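Local atomic coordinates of probable transcriptional regulatory protein, Rv1404 (Mycobacterium tuberculosis, PDB entry 2NYX), a protein that probably binds DNA as a transcription factor of the MarR family, with a winged helix-turn-helix fold. Residues B[48-53]-B[67-72]. Residues are numbered along the deposited sequence; the frame is centred on the assembly and turned at random.
Sequences FRTLVI and TLLGVQ
I53 meets L68 and L69 with its longer branch folded back beside its own backbone N (chi1 -56°) and then extended (chi2 -174°), which carries CD1 against the backbone of the opposite helix. The contact lies in the winged helix-turn-helix fold of MarR-type regulators: helix 45-57 packs on the end of helix 62-69, the first helix of the helix-turn-helix, just before the turn into helix 73-85, by position the probable recognition helix.

I53 CD1 rests 3.8 Å from L69 N and 3.9 Å from L69 CG, while its other branch, I53 CG2, comes within 3.6 Å of L68 CD1, the two side chains crossing at a slant. L69 lies against R49 and T50, in the turn of helix 45-57 before I53. Its chi1 of -94°, off a staggered value, sets CG near I53 CD1, and from there the methyls reach R49 and T50. L69 CD2 lies 3.8 Å from R49 CG as the two side chains run past one another in opposite senses. L69 CD1 sits 3.4 Å from T50 OG1, a van der Waals contact of a methyl with a hydroxyl whose hydrogen-bond partner is P46 O, one turn back in its own helix. M79 of helix 73-85 also touches T50, and T76 touches L69, so the leucine lies between two helices.

No direct hydrogen bond joins the segments. Just after L69, G70 takes positive phi as the C' residue of a Schellman motif ending helix 62-69, and G70 O accepts a hydrogen bond from H34 ND1 of the second subunit. The guanidinium of R49 forms a salt bridge with E152 through NH2. A water links the helices: it accepts from R49 NE at 2.9 Å and donates to L68 O at 2.8 Å.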
ATOM      1  N   PHE B  48       0.413  -5.628   7.720  1.00 28.67           N
ATOM      2  CA  PHE B  48       0.970  -6.532   6.721  1.00 27.92           C
ATOM      3  C   PHE B  48       2.449  -6.269   6.432  1.00 27.99           C
ATOM      4  O   PHE B  48       3.224  -7.211   6.270  1.00 28.30           O
ATOM      5  CB  PHE B  48       0.157  -6.556   5.429  1.00 27.45           C
ATOM      6  CG  PHE B  48       0.641  -7.591   4.465  1.00 27.13           C
ATOM      7  CD1 PHE B  48       0.397  -8.940   4.700  1.00 26.19           C
ATOM      8  CD2 PHE B  48       1.411  -7.231   3.366  1.00 25.99           C
ATOM      9  CE1 PHE B  48       0.875  -9.907   3.832  1.00 26.71           C
ATOM     10  CE2 PHE B  48       1.893  -8.195   2.489  1.00 26.28           C
ATOM     11  CZ  PHE B  48       1.627  -9.531   2.721  1.00 26.38           C
ATOM     12  N   ARG B  49       2.837  -4.998   6.377  1.00 27.73           N
ATOM     13  CA  ARG B  49       4.236  -4.624   6.198  1.00 27.62           C
ATOM     14  C   ARG B  49       5.129  -5.195   7.321  1.00 27.63           C
ATOM     15  O   ARG B  49       6.206  -5.739   7.053  1.00 28.02           O
ATOM     16  CB  ARG B  49       4.374  -3.098   6.066  1.00 27.58           C
ATOM     17  CG  ARG B  49       5.794  -2.601   5.844  1.00 27.49           C
ATOM     18  CD  ARG B  49       6.409  -3.221   4.594  1.00 27.24           C
ATOM     19  NE  ARG B  49       7.854  -3.032   4.516  1.00 25.14           N
ATOM     20  CZ  ARG B  49       8.610  -3.491   3.521  1.00 25.97           C
ATOM     21  NH1 ARG B  49       8.059  -4.147   2.511  1.00 27.59           N
ATOM     22  NH2 ARG B  49       9.915  -3.289   3.522  1.00 24.53           N
ATOM     23  N   THR B  50       4.665  -5.084   8.564  1.00 27.30           N
ATOM     24  CA  THR B  50       5.315  -5.714   9.724  1.00 26.73           C
ATOM     25  C   THR B  50       5.649  -7.175   9.443  1.00 26.34           C
ATOM     26  O   THR B  50       6.750  -7.640   9.742  1.00 26.24           O
ATOM     27  CB  THR B  50       4.414  -5.634  10.978  1.00 26.37           C
ATOM     28  OG1 THR B  50       4.154  -4.268  11.277  1.00 27.22           O
ATOM     29  CG2 THR B  50       5.066  -6.271  12.186  1.00 26.67           C
ATOM     30  N   LEU B  51       4.695  -7.900   8.871  1.00 26.26           N
ATOM     31  CA  LEU B  51       4.901  -9.322   8.593  1.00 26.07           C
ATOM     32  C   LEU B  51       5.982  -9.542   7.537  1.00 26.29           C
ATOM     33  O   LEU B  51       6.801 -10.433   7.678  1.00 26.99           O
ATOM     34  CB  LEU B  51       3.594 -10.008   8.185  1.00 25.73           C
ATOM     35  CG  LEU B  51       2.400  -9.968   9.139  1.00 24.01           C
ATOM     36  CD1 LEU B  51       1.268 -10.759   8.557  1.00 22.47           C
ATOM     37  CD2 LEU B  51       2.772 -10.507  10.487  1.00 24.03           C
ATOM     38  N   VAL B  52       5.994  -8.708   6.501  1.00 26.38           N
ATOM     39  CA  VAL B  52       6.971  -8.828   5.430  1.00 26.60           C
ATOM     40  C   VAL B  52       8.364  -8.504   5.936  1.00 26.63           C
ATOM     41  O   VAL B  52       9.330  -9.200   5.604  1.00 27.20           O
ATOM     42  CB  VAL B  52       6.616  -7.936   4.214  1.00 26.71           C
ATOM     43  CG1 VAL B  52       7.730  -7.980   3.167  1.00 26.01           C
ATOM     44  CG2 VAL B  52       5.290  -8.386   3.616  1.00 26.53           C
ATOM     45  N   ILE B  53       8.468  -7.460   6.749  1.00 26.68           N
ATOM     46  CA  ILE B  53       9.747  -7.117   7.368  1.00 26.32           C
ATOM     47  C   ILE B  53      10.256  -8.307   8.185  1.00 26.25           C
ATOM     48  O   ILE B  53      11.447  -8.637   8.139  1.00 26.12           O
ATOM     49  CB  ILE B  53       9.653  -5.828   8.208  1.00 26.40           C
ATOM     50  CG1 ILE B  53       9.137  -4.679   7.337  1.00 26.18           C
ATOM     51  CG2 ILE B  53      11.011  -5.450   8.773  1.00 26.02           C
ATOM     52  CD1 ILE B  53       9.147  -3.320   8.012  1.00 26.98           C
ATOM     53  N   THR B  67      11.849   1.244  13.218  1.00 24.18           N
ATOM     54  CA  THR B  67      12.724   2.017  12.346  1.00 24.20           C
ATOM     55  C   THR B  67      12.553   1.572  10.911  1.00 24.21           C
ATOM     56  O   THR B  67      12.462   2.410  10.012  1.00 24.69           O
ATOM     57  CB  THR B  67      14.197   1.926  12.790  1.00 24.20           C
ATOM     58  OG1 THR B  67      14.297   2.387  14.139  1.00 23.68           O
ATOM     59  CG2 THR B  67      15.082   2.787  11.916  1.00 23.78           C
ATOM     60  N   LEU B  68      12.487   0.255  10.709  1.00 24.34           N
ATOM     61  CA  LEU B  68      12.282  -0.327   9.388  1.00 24.11           C
ATOM     62  C   LEU B  68      10.885  -0.031   8.866  1.00 24.44           C
ATOM     63  O   LEU B  68      10.710   0.237   7.679  1.00 25.20           O
ATOM     64  CB  LEU B  68      12.545  -1.823   9.400  1.00 23.84           C
ATOM     65  CG  LEU B  68      13.988  -2.303   9.564  1.00 23.65           C
ATOM     66  CD1 LEU B  68      14.008  -3.810   9.744  1.00 22.85           C
ATOM     67  CD2 LEU B  68      14.891  -1.894   8.402  1.00 23.07           C
ATOM     68  N   LEU B  69       9.894  -0.042   9.753  1.00 24.47           N
ATOM     69  CA  LEU B  69       8.541   0.375   9.391  1.00 24.59           C
ATOM     70  C   LEU B  69       8.419   1.860   9.048  1.00 24.51           C
ATOM     71  O   LEU B  69       7.583   2.229   8.224  1.00 24.38           O
ATOM     72  CB  LEU B  69       7.550   0.048  10.500  1.00 24.61           C
ATOM     73  CG  LEU B  69       6.830  -1.286  10.368  1.00 26.20           C
ATOM     74  CD1 LEU B  69       6.354  -1.715  11.747  1.00 29.25           C
ATOM     75  CD2 LEU B  69       5.657  -1.207   9.395  1.00 26.58           C
ATOM     76  N   GLY B  70       9.242   2.696   9.684  1.00 24.36           N
ATOM     77  CA  GLY B  70       9.113   4.148   9.596  1.00 24.04           C
ATOM     78  C   GLY B  70       7.888   4.622  10.359  1.00 24.21           C
ATOM     79  O   GLY B  70       7.231   5.583   9.968  1.00 24.04           O
ATOM     80  N   VAL B  71       7.576   3.916  11.442  1.00 24.42           N
ATOM     81  CA  VAL B  71       6.425   4.199  12.298  1.00 24.70           C
ATOM     82  C   VAL B  71       6.915   4.487  13.720  1.00 25.03           C
ATOM     83  O   VAL B  71       7.969   3.997  14.126  1.00 24.96           O
ATOM     84  CB  VAL B  71       5.423   3.005  12.288  1.00 24.68           C
ATOM     85  CG1 VAL B  71       4.308   3.178  13.315  1.00 24.73           C
ATOM     86  CG2 VAL B  71       4.835   2.828  10.904  1.00 24.52           C
ATOM     87  N   GLN B  72       6.156   5.305  14.451  1.00 25.33           N
ATOM     88  CA  GLN B  72       6.416   5.611  15.856  1.00 26.41           C
ATOM     89  C   GLN B  72       6.395   4.332  16.712  1.00 25.48           C
ATOM     90  O   GLN B  72       5.531   3.485  16.511  1.00 25.76           O
ATOM     91  CB  GLN B  72       5.394   6.652  16.344  1.00 26.21           C
ATOM     92  CG  GLN B  72       4.830   6.427  17.755  1.00 28.55           C
ATOM     93  CD  GLN B  72       3.616   7.310  18.072  1.00 29.45           C
ATOM     94  OE1 GLN B  72       2.720   7.497  17.230  1.00 33.25           O
ATOM     95  NE2 GLN B  72       3.583   7.858  19.292  1.00 32.50           N
TER
HETATM   96  O   HOH W   1       9.069  -0.599   5.559  1.00 19.21           O